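Local coordinates for protein Ddb_g0293866 (Dictyostelium discoideum, PDB 5LW6) that probably binds poly-ADP-ribose as a sensor of DNA damage, this chain being the ADP-ribose-binding macrodomain of a longer protein, at residues S82-F87 with D92-K97; W152-T157 with V214-G219; G170-V175 with Y190-Q195. All coordinates share one frame; numbering follows the deposited sequence. Where two conformers were deposited one is given.

Contact 1 (S82-F87 with D92-K97)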
loop_
_atom_site.group_PDB
_atom_site.type_symbol
_atom_site.label_atom_id
_atom_site.label_comp_id
_atom_site.label_asym_id
_atom_site.label_seq_id
_atom_site.Cartn_x
_atom_site.Cartn_y
_atom_site.Cartn_z
ATOM N N SER A 82 -3.081 -10.125 9.119
ATOM C CA SER A 82 -3.900 -11.056 9.866
ATOM C C SER A 82 -4.748 -10.335 10.910
ATOM O O SER A 82 -5.916 -10.670 11.104
ATOM C CB SER A 82 -3.073 -12.251 10.410
ATOM O OG SER A 82 -3.963 -13.124 11.055
ATOM N N GLU A 83 -4.204 -9.294 11.552
ATOM C CA GLU A 83 -4.922 -8.508 12.491
ATOM C C GLU A 83 -6.163 -7.862 11.844
ATOM O O GLU A 83 -7.287 -7.943 12.388
ATOM C CB GLU A 83 -4.030 -7.455 13.111
ATOM C CG GLU A 83 -4.653 -6.537 14.152
ATOM C CD GLU A 83 -3.689 -5.450 14.645
ATOM O OE1 GLU A 83 -3.110 -4.744 13.767
ATOM O OE2 GLU A 83 -3.501 -5.271 15.897
ATOM N N TYR A 84 -5.947 -7.252 10.700
ATOM C CA TYR A 84 -7.030 -6.605 9.961
ATOM C C TYR A 84 -8.053 -7.647 9.508
ATOM O O TYR A 84 -9.280 -7.484 9.748
ATOM C CB TYR A 84 -6.405 -5.881 8.774
ATOM C CG TYR A 84 -7.460 -5.185 7.872
ATOM C CD1 TYR A 84 -7.977 -3.934 8.232
ATOM C CD2 TYR A 84 -7.940 -5.777 6.736
ATOM C CE1 TYR A 84 -8.925 -3.296 7.434
ATOM C CE2 TYR A 84 -8.907 -5.157 5.933
ATOM C CZ TYR A 84 -9.417 -3.946 6.294
ATOM O OH TYR A 84 -10.399 -3.418 5.457
ATOM N N LEU A 85 -7.606 -8.742 8.888
ATOM C CA LEU A 85 -8.575 -9.747 8.342
ATOM C C LEU A 85 -9.387 -10.449 9.451
ATOM O O LEU A 85 -10.558 -10.746 9.285
ATOM C CB LEU A 85 -7.897 -10.709 7.411
ATOM C CG LEU A 85 -7.367 -10.110 6.093
ATOM C CD1 LEU A 85 -6.593 -11.192 5.325
ATOM C CD2 LEU A 85 -8.501 -9.598 5.245
ATOM N N HIS A 86 -8.757 -10.746 10.567
ATOM C CA HIS A 86 -9.458 -11.381 11.699
ATOM C C HIS A 86 -10.453 -10.456 12.275
ATOM O O HIS A 86 -11.558 -10.878 12.599
ATOM C CB HIS A 86 -8.451 -11.786 12.786
ATOM C CG HIS A 86 -7.698 -13.031 12.430
ATOM N ND1 HIS A 86 -6.437 -13.322 12.917
ATOM C CD2 HIS A 86 -8.019 -14.043 11.603
ATOM C CE1 HIS A 86 -6.030 -14.480 12.423
ATOM N NE2 HIS A 86 -6.961 -14.923 11.598
ATOM N N PHE A 87 -10.099 -9.199 12.443
ATOM C CA PHE A 87 -11.018 -8.215 12.937
ATOM C C PHE A 87 -12.262 -8.171 12.035
ATOM O O PHE A 87 -13.411 -7.971 12.534
ATOM C CB PHE A 87 -10.366 -6.864 12.981
ATOM C CG PHE A 87 -11.207 -5.772 13.505
ATOM C CD1 PHE A 87 -11.253 -5.505 14.846
ATOM C CD2 PHE A 87 -11.961 -4.949 12.619
ATOM C CE1 PHE A 87 -12.063 -4.463 15.303
ATOM C CE2 PHE A 87 -12.748 -3.904 13.096
ATOM C CZ PHE A 87 -12.765 -3.651 14.440
ATOM N N ASP A 92 -17.011 -10.079 3.362
ATOM C CA ASP A 92 -16.515 -10.654 2.122
ATOM C C ASP A 92 -16.242 -9.632 1.037
ATOM O O ASP A 92 -15.814 -10.003 0.006
ATOM C CB ASP A 92 -17.566 -11.647 1.598
ATOM C CG ASP A 92 -17.926 -12.733 2.631
ATOM O OD1 ASP A 92 -17.060 -13.046 3.496
ATOM O OD2 ASP A 92 -19.080 -13.288 2.548
ATOM N N ASP A 93 -16.462 -8.319 1.260
ATOM C CA ASP A 93 -16.092 -7.333 0.258
ATOM C C ASP A 93 -14.569 -7.060 0.173
ATOM O O ASP A 93 -14.090 -6.465 -0.791
ATOM C CB ASP A 93 -16.804 -5.983 0.443
ATOM C CG ASP A 93 -16.364 -5.264 1.669
ATOM O OD1 ASP A 93 -16.594 -5.802 2.771
ATOM O OD2 ASP A 93 -15.805 -4.128 1.533
ATOM N N ILE A 94 -13.858 -7.426 1.231
ATOM C CA ILE A 94 -12.472 -7.141 1.386
ATOM C C ILE A 94 -11.676 -8.095 0.543
ATOM O O ILE A 94 -11.871 -9.321 0.521
ATOM C CB ILE A 94 -12.078 -7.317 2.867
ATOM C CG1 ILE A 94 -12.700 -6.236 3.722
ATOM C CG2 ILE A 94 -10.584 -7.248 2.968
ATOM C CD1 ILE A 94 -12.652 -6.486 5.211
ATOM N N LYS A 95 -10.771 -7.536 -0.244
ATOM C CA LYS A 95 -9.840 -8.291 -1.042
ATOM C C LYS A 95 -8.506 -7.582 -0.939
ATOM O O LYS A 95 -8.415 -6.374 -1.247
ATOM C CB LYS A 95 -10.335 -8.359 -2.490
ATOM C CG LYS A 95 -9.605 -9.328 -3.298
ATOM C CD LYS A 95 -10.431 -9.723 -4.554
ATOM C CE LYS A 95 -11.319 -8.610 -5.147
ATOM N NZ LYS A 95 -10.868 -8.102 -6.498
ATOM N N LEU A 96 -7.492 -8.319 -0.512
ATOM C CA LEU A 96 -6.140 -7.748 -0.327
ATOM C C LEU A 96 -5.192 -8.453 -1.271
ATOM O O LEU A 96 -5.160 -9.724 -1.312
ATOM C CB LEU A 96 -5.658 -7.903 1.122
ATOM C CG LEU A 96 -6.442 -7.216 2.232
ATOM C CD1 LEU A 96 -5.796 -7.438 3.587
ATOM C CD2 LEU A 96 -6.639 -5.762 1.947
ATOM N N LYS A 97 -4.493 -7.693 -2.095
ATOM C CA LYS A 97 -3.526 -8.233 -3.028
ATOM C C LYS A 97 -2.241 -7.557 -2.803
ATOM O O LYS A 97 -2.091 -6.360 -3.088
ATOM C CB LYS A 97 -3.968 -8.071 -4.487
ATOM C CG LYS A 97 -5.315 -8.770 -4.715
ATOM C CD LYS A 97 -5.618 -8.994 -6.189
ATOM C CE LYS A 97 -6.956 -9.730 -6.366
ATOM N NZ LYS A 97 -7.261 -9.773 -7.819
#
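Ile94, the first residue of 92-97 to touch the helix end 82-87, sets both of its branches against Tyr84. Its CG2 lies in the plane of the phenol ring at the ring edge, with Tyr84 CE2 4.0 Å from Ile94 CG2. The longer branch runs on toward the phenol oxygen, where Ile94 CD1 is 3.8 Å from Tyr84 OH. The two side chains come from opposite directions, and Ile94 CG2 also meets Leu85 CD2, at 3.9 Å. A beta-branched residue suits this place because one branch can serve two neighbours while the other follows the ring. Tyr84 holds its ring here with CG anti to the backbone N (chi1 178°), and its hydroxyl, next to Ile94 CD1, is hydrogen-bonded to Asp253 of helix 237-253; Phe249 of that helix stacks on the ring.

Lys95 starts its side chain away from the helix, and its NZ is hydrogen-bonded to Gly142 O. Leu96, already within the strand, faces the helix again. It meets Leu85 tip to tip, Leu96 CD1 standing 3.8 Å from Leu85 CD2, and the same methyl approaches the Tyr84 ring obliquely, 4.2 Å from Tyr84 CD2. Two leucines fit this buried junction, since their branched ends bring methyl groups to bear across the helix-strand gap without polar atoms needing partners. The contact thus packs the last turn of helix 70-87 on the start of strand 95-101 and the residue that leads into it, the arrangement of a beta-alpha-beta unit (strand 55-59, helix 70-87, strand 95-101) in the macrodomain's alpha/beta fold.

Contact 2 (W152-T157 with V214-G219)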
loop_
_atom_site.group_PDB
_atom_site.type_symbol
_atom_site.label_atom_id
_atom_site.label_comp_id
_atom_site.label_asym_id
_atom_site.label_seq_id
_atom_site.Cartn_x
_atom_site.Cartn_y
_atom_site.Cartn_z
ATOM N N TRP A 152 8.207 11.986 1.597
ATOM C CA TRP A 152 7.567 13.116 2.223
ATOM C C TRP A 152 7.038 14.127 1.180
ATOM O O TRP A 152 6.024 14.850 1.422
ATOM C CB TRP A 152 8.496 13.786 3.287
ATOM C CG TRP A 152 9.586 14.555 2.719
ATOM C CD1 TRP A 152 10.775 14.084 2.341
ATOM C CD2 TRP A 152 9.559 15.958 2.372
ATOM N NE1 TRP A 152 11.516 15.114 1.759
ATOM C CE2 TRP A 152 10.783 16.264 1.809
ATOM C CE3 TRP A 152 8.612 16.966 2.502
ATOM C CZ2 TRP A 152 11.104 17.559 1.360
ATOM C CZ3 TRP A 152 8.931 18.247 2.051
ATOM C CH2 TRP A 152 10.180 18.516 1.509
ATOM N N ARG A 153 7.701 14.173 0.027
ATOM C CA ARG A 153 7.364 15.176 -0.978
ATOM C C ARG A 153 6.033 14.927 -1.673
ATOM O O ARG A 153 5.469 15.801 -2.307
ATOM C CB ARG A 153 8.424 15.224 -2.066
ATOM C CG ARG A 153 9.793 15.702 -1.701
ATOM C CD ARG A 153 9.845 17.217 -1.647
ATOM N NE ARG A 153 10.286 17.956 -2.848
ATOM C CZ ARG A 153 11.552 17.976 -3.307
ATOM N NH1 ARG A 153 12.549 17.233 -2.769
ATOM N NH2 ARG A 153 11.807 18.713 -4.354
ATOM N N LEU A 154 5.595 13.677 -1.655
ATOM C CA LEU A 154 4.354 13.311 -2.234
ATOM C C LEU A 154 4.335 13.562 -3.764
ATOM O O LEU A 154 3.376 14.066 -4.320
ATOM C CB LEU A 154 3.190 13.992 -1.534
ATOM C CG LEU A 154 2.904 13.584 -0.088
ATOM C CD1 LEU A 154 1.626 14.249 0.345
ATOM C CD2 LEU A 154 2.927 12.044 0.180
ATOM N N LYS A 155 5.458 13.215 -4.372
ATOM C CA LYS A 155 5.721 13.440 -5.800
ATOM C C LYS A 155 6.160 12.136 -6.463
ATOM O O LYS A 155 6.596 11.153 -5.824
ATOM C CB LYS A 155 6.839 14.466 -5.974
ATOM C CG LYS A 155 6.337 15.852 -5.639
ATOM C CD LYS A 155 7.375 16.915 -5.858
ATOM C CE LYS A 155 6.872 18.243 -5.289
ATOM N NZ LYS A 155 6.835 18.239 -3.783
ATOM N N LYS A 156 6.142 12.189 -7.758
ATOM C CA LYS A 156 6.686 11.052 -8.540
ATOM C C LYS A 156 8.046 10.602 -8.116
ATOM O O LYS A 156 8.946 11.446 -7.859
ATOM C CB LYS A 156 6.722 11.468 -9.986
ATOM C CG LYS A 156 7.237 10.356 -10.867
ATOM C CD LYS A 156 7.204 10.822 -12.313
ATOM C CE LYS A 156 8.589 11.226 -12.745
ATOM N NZ LYS A 156 8.422 12.217 -13.840
ATOM N N THR A 157 8.239 9.289 -7.965
ATOM C CA THR A 157 9.576 8.771 -7.723
ATOM C C THR A 157 9.989 7.912 -8.906
ATOM O O THR A 157 9.107 7.545 -9.683
ATOM C CB THR A 157 9.661 7.889 -6.446
ATOM O OG1 THR A 157 9.208 6.583 -6.737
ATOM C CG2 THR A 157 8.835 8.408 -5.320
ATOM N N VAL A 214 -5.967 6.166 -5.449
ATOM C CA VAL A 214 -4.510 5.909 -5.362
ATOM C C VAL A 214 -4.011 6.398 -3.986
ATOM O O VAL A 214 -4.328 7.489 -3.578
ATOM C CB VAL A 214 -3.710 6.610 -6.527
ATOM C CG1 VAL A 214 -2.214 6.490 -6.266
ATOM C CG2 VAL A 214 -4.113 6.009 -7.864
ATOM N N ILE A 215 -3.326 5.562 -3.281
ATOM C CA ILE A 215 -2.902 5.873 -1.932
ATOM C C ILE A 215 -1.370 5.902 -1.926
ATOM O O ILE A 215 -0.676 4.940 -2.293
ATOM C CB ILE A 215 -3.383 4.782 -0.936
ATOM C CG1 ILE A 215 -4.891 4.596 -0.966
ATOM C CG2 ILE A 215 -2.823 5.050 0.463
ATOM C CD1 ILE A 215 -5.391 3.380 -0.186
ATOM N N LEU A 216 -0.814 7.036 -1.508
ATOM C CA LEU A 216 0.600 7.167 -1.431
ATOM C C LEU A 216 0.987 6.751 -0.011
ATOM O O LEU A 216 0.456 7.267 0.933
ATOM C CB LEU A 216 0.933 8.667 -1.622
ATOM C CG LEU A 216 0.499 9.274 -2.960
ATOM C CD1 LEU A 216 1.083 10.664 -3.070
ATOM C CD2 LEU A 216 1.017 8.546 -4.158
ATOM N N VAL A 217 1.936 5.835 0.102
ATOM C CA VAL A 217 2.233 5.157 1.363
ATOM C C VAL A 217 3.649 5.561 1.761
ATOM O O VAL A 217 4.564 5.295 1.026
ATOM C CB VAL A 217 2.213 3.620 1.099
ATOM C CG1 VAL A 217 2.667 2.879 2.323
ATOM C CG2 VAL A 217 0.813 3.177 0.678
ATOM N N LEU A 218 3.844 6.184 2.908
ATOM C CA LEU A 218 5.153 6.667 3.296
ATOM C C LEU A 218 5.764 5.655 4.317
ATOM O O LEU A 218 5.702 5.823 5.534
ATOM C CB LEU A 218 5.044 8.096 3.852
ATOM C CG LEU A 218 5.127 9.160 2.769
ATOM C CD1 LEU A 218 3.965 9.116 1.825
ATOM C CD2 LEU A 218 5.195 10.511 3.434
ATOM N N GLY A 219 6.269 4.546 3.793
ATOM C CA GLY A 219 6.892 3.533 4.611
ATOM C C GLY A 219 8.305 4.019 4.988
ATOM O O GLY A 219 8.791 5.030 4.488
#
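Leu154 and Leu218 meet at about a right angle, the closest approach between the loop 152-157 and the residue just past strand 213-217 of the macrodomain's mixed sheet. Leu154 CD2 presses to 3.5 Å from Leu218 CD1, a tight methyl-methyl contact. The same Leu154 methyl also reaches down the strand, lying 4.0 Å from Leu216 CD1 as the two side chains pass at a slant. Leucine serves well here: one terminal methyl bridges two residues, one in the strand and one just beyond it, whose CB atoms both point to the loop, whereas that of Val217 between them points away. The second branch of Leu218 looks to the loop backbone, with Leu218 CD2 3.7 Å from Trp152 CA.

The next shell explains how Leu154 comes to point inward. Its backbone takes the left-handed helical conformation (phi 63°), which turns the chain sharply; Arg153 and Lys155 start their side chains away from the strand, whereas the end of Leu154 comes to it. Thr176 of helix 169-179, Tyr180 just past it and Tyr190 of strand 189-193 also touch Leu154, and Tyr190 touches Leu218 as well, so side chains of the edge strand and the helix region flank the leucines. Trp152 starts its side chain away from the strand, and Arg153 CD lies over one face of its ring, offset toward the rim, a good use for a long, partly aliphatic side chain at an exposed position.

Farther out, Lys156 N donates to Glu173 OE2, tying the loop to helix 169-179. The turn is bridged by its own lysine: Lys155 NZ, tilted 22° from the carbonyl plane, donates to Arg153 O at 3.2 Å.

Contact 3 (G170-V175 with Y190-Q195)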
loop_
_atom_site.group_PDB
_atom_site.type_symbol
_atom_site.label_atom_id
_atom_site.label_comp_id
_atom_site.label_asym_id
_atom_site.label_seq_id
_atom_site.Cartn_x
_atom_site.Cartn_y
_atom_site.Cartn_z
ATOM N N GLY A 170 1.816 15.892 -13.870
ATOM C CA GLY A 170 1.529 17.271 -13.449
ATOM C C GLY A 170 0.160 17.351 -12.821
ATOM O O GLY A 170 -0.036 17.962 -11.745
ATOM N N THR A 171 -0.807 16.671 -13.438
ATOM C CA THR A 171 -2.164 16.747 -12.952
ATOM C C THR A 171 -2.242 16.101 -11.550
ATOM O O THR A 171 -2.805 16.668 -10.625
ATOM C CB THR A 171 -3.181 16.055 -13.870
ATOM O OG1 THR A 171 -3.049 16.586 -15.215
ATOM C CG2 THR A 171 -4.592 16.311 -13.326
ATOM N N PHE A 172 -1.658 14.907 -11.430
ATOM C CA PHE A 172 -1.804 14.194 -10.177
ATOM C C PHE A 172 -1.047 14.939 -9.040
ATOM O O PHE A 172 -1.540 14.997 -7.907
ATOM C CB PHE A 172 -1.312 12.789 -10.335
ATOM C CG PHE A 172 -1.639 11.895 -9.157
ATOM C CD1 PHE A 172 -2.913 11.438 -8.941
ATOM C CD2 PHE A 172 -0.628 11.421 -8.297
ATOM C CE1 PHE A 172 -3.217 10.641 -7.847
ATOM C CE2 PHE A 172 -0.925 10.651 -7.215
ATOM C CZ PHE A 172 -2.217 10.226 -7.009
ATOM N N GLU A 173 0.099 15.474 -9.341
ATOM C CA GLU A 173 0.909 16.166 -8.337
ATOM C C GLU A 173 0.239 17.431 -7.823
ATOM O O GLU A 173 0.325 17.733 -6.639
ATOM C CB GLU A 173 2.270 16.457 -8.890
ATOM C CG GLU A 173 3.144 15.206 -8.989
ATOM C CD GLU A 173 4.609 15.519 -9.279
ATOM O OE1 GLU A 173 4.937 16.721 -9.584
ATOM O OE2 GLU A 173 5.472 14.614 -9.204
ATOM N N LYS A 174 -0.428 18.124 -8.717
ATOM C CA LYS A 174 -1.240 19.270 -8.388
ATOM C C LYS A 174 -2.429 18.944 -7.497
ATOM O O LYS A 174 -2.624 19.606 -6.497
ATOM C CB LYS A 174 -1.703 19.958 -9.647
ATOM C CG LYS A 174 -2.430 21.271 -9.406
ATOM C CD LYS A 174 -3.212 21.671 -10.629
ATOM C CE LYS A 174 -2.363 22.582 -11.479
ATOM N NZ LYS A 174 -3.064 22.847 -12.763
ATOM N N VAL A 175 -3.191 17.908 -7.850
ATOM C CA VAL A 175 -4.232 17.434 -7.027
ATOM C C VAL A 175 -3.686 16.997 -5.648
ATOM O O VAL A 175 -4.316 17.306 -4.654
ATOM C CB VAL A 175 -4.978 16.262 -7.681
ATOM C CG1 VAL A 175 -5.899 15.658 -6.680
ATOM C CG2 VAL A 175 -5.767 16.739 -8.902
ATOM N N TYR A 190 -1.758 8.655 2.212
ATOM C CA TYR A 190 -2.355 9.813 1.620
ATOM C C TYR A 190 -3.221 9.374 0.438
ATOM O O TYR A 190 -2.669 9.189 -0.644
ATOM C CB TYR A 190 -1.269 10.809 1.222
ATOM C CG TYR A 190 -0.562 11.279 2.447
ATOM C CD1 TYR A 190 -0.990 12.377 3.191
ATOM C CD2 TYR A 190 0.528 10.611 2.912
ATOM C CE1 TYR A 190 -0.340 12.747 4.362
ATOM C CE2 TYR A 190 1.109 10.930 4.118
ATOM C CZ TYR A 190 0.712 12.033 4.810
ATOM O OH TYR A 190 1.354 12.319 6.011
ATOM N N PRO A 191 -4.516 9.183 0.664
ATOM C CA PRO A 191 -5.408 8.745 -0.432
ATOM C C PRO A 191 -5.799 9.911 -1.327
ATOM O O PRO A 191 -6.084 11.007 -0.829
ATOM C CB PRO A 191 -6.597 8.146 0.266
ATOM C CG PRO A 191 -6.421 8.416 1.737
ATOM C CD PRO A 191 -5.098 9.000 2.015
ATOM N N ILE A 192 -5.846 9.666 -2.626
ATOM C CA ILE A 192 -6.291 10.629 -3.587
ATOM C C ILE A 192 -7.308 9.934 -4.471
ATOM O O ILE A 192 -6.983 8.994 -5.142
ATOM C CB ILE A 192 -5.115 11.128 -4.443
ATOM C CG1 ILE A 192 -4.104 11.878 -3.566
ATOM C CG2 ILE A 192 -5.516 12.069 -5.589
ATOM C CD1 ILE A 192 -2.788 11.251 -3.657
ATOM N N SER A 193 -8.532 10.408 -4.484
ATOM C CA SER A 193 -9.560 9.845 -5.325
ATOM C C SER A 193 -9.354 10.235 -6.802
ATOM O O SER A 193 -9.093 11.389 -7.111
ATOM C CB SER A 193 -10.933 10.305 -4.874
ATOM O OG SER A 193 -11.945 9.935 -5.816
ATOM N N LEU A 194 -9.376 9.270 -7.703
ATOM C CA LEU A 194 -9.430 9.516 -9.137
ATOM C C LEU A 194 -10.863 9.893 -9.576
ATOM O O LEU A 194 -11.067 10.402 -10.649
ATOM C CB LEU A 194 -8.950 8.313 -9.935
ATOM C CG LEU A 194 -7.632 7.712 -9.502
ATOM C CD1 LEU A 194 -7.145 6.624 -10.413
ATOM C CD2 LEU A 194 -6.590 8.791 -9.381
ATOM N N GLN A 195 -11.840 9.639 -8.733
ATOM C CA GLN A 195 -13.267 9.947 -9.051
ATOM C C GLN A 195 -13.725 11.334 -8.824
ATOM O O GLN A 195 -14.340 11.925 -9.697
ATOM C CB GLN A 195 -14.193 9.077 -8.242
ATOM C CG GLN A 195 -14.076 7.651 -8.611
ATOM C CD GLN A 195 -15.126 6.816 -7.907
ATOM O OE1 GLN A 195 -15.062 6.599 -6.681
ATOM N NE2 GLN A 195 -16.087 6.322 -8.678
#
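Phe172 and Ile192 drive into each other from opposite directions, segment 170-175 of helix 169-179 supplying the ring and the strand end 190-195 the branched side chain. The ring's CE1 corner meets one branch, Phe172 CE1 lying 3.5 Å from Ile192 CG2 in an oblique approach. Phe172 CZ meets the other, 3.6 Å from Ile192 CD1, which makes the isoleucine straddle the far end of the ring. Phe172 swings its ring off the helix toward the strand, chi1 -170° setting CG opposite the backbone N, although its CB does not aim straight at it. Ile192 answers with a chi2 of 122°, well off a staggered position; this turn of the outer methyl is what lays CD1 beside CZ.

Val175, one helical turn further on, adds a short, stiff side chain: Val175 CG1 packs 3.8 Å from Ile192 CG2, the methyl that already touches the phenylalanine. A beta-branched residue with two methyl groups close to its backbone suits a place where helix and strand run near each other, while the longer reach of phenylalanine suits the wider separation beside it. Just past the strand, Leu194 brings its CD2 to 4.1 Å from Phe172 CE1.

Ser193, pointing away from the helix, shapes the chain's exit instead. Ser193 OG accepts from Gln195 N at 2.9 Å, an ST turn, and is also hydrogen-bonded to Asn196 N. Tyr164 meets the Phe172 ring edge-to-face, and Val214 of the neighbouring strand lies against it too: helix 169-179 is packed on antiparallel edge strand 189-193, as in the layered alpha/beta fold of macrodomains.

Overall arrangement
All three contacts reach the same six-stranded mixed sheet but at different places. Contact 1 comes first along the chain and closes before the others open; its centre is about 23 Å from that of contact 2, on the opposite side of the chain's centre, and about 26 Å from that of contact 3. Contact 3 is nested inside the loop closed by contact 2, with centres about 11 Å apart. These two adjoin through paired strands 213-217 and 189-193, where Val214 O lies 2.8 Å from Ile192 N, a probable hydrogen bond. Contact 1 packs a helix on the sheet far from this pair, whereas contacts 2 and 3 pack a loop and a helix on two neighbouring strands.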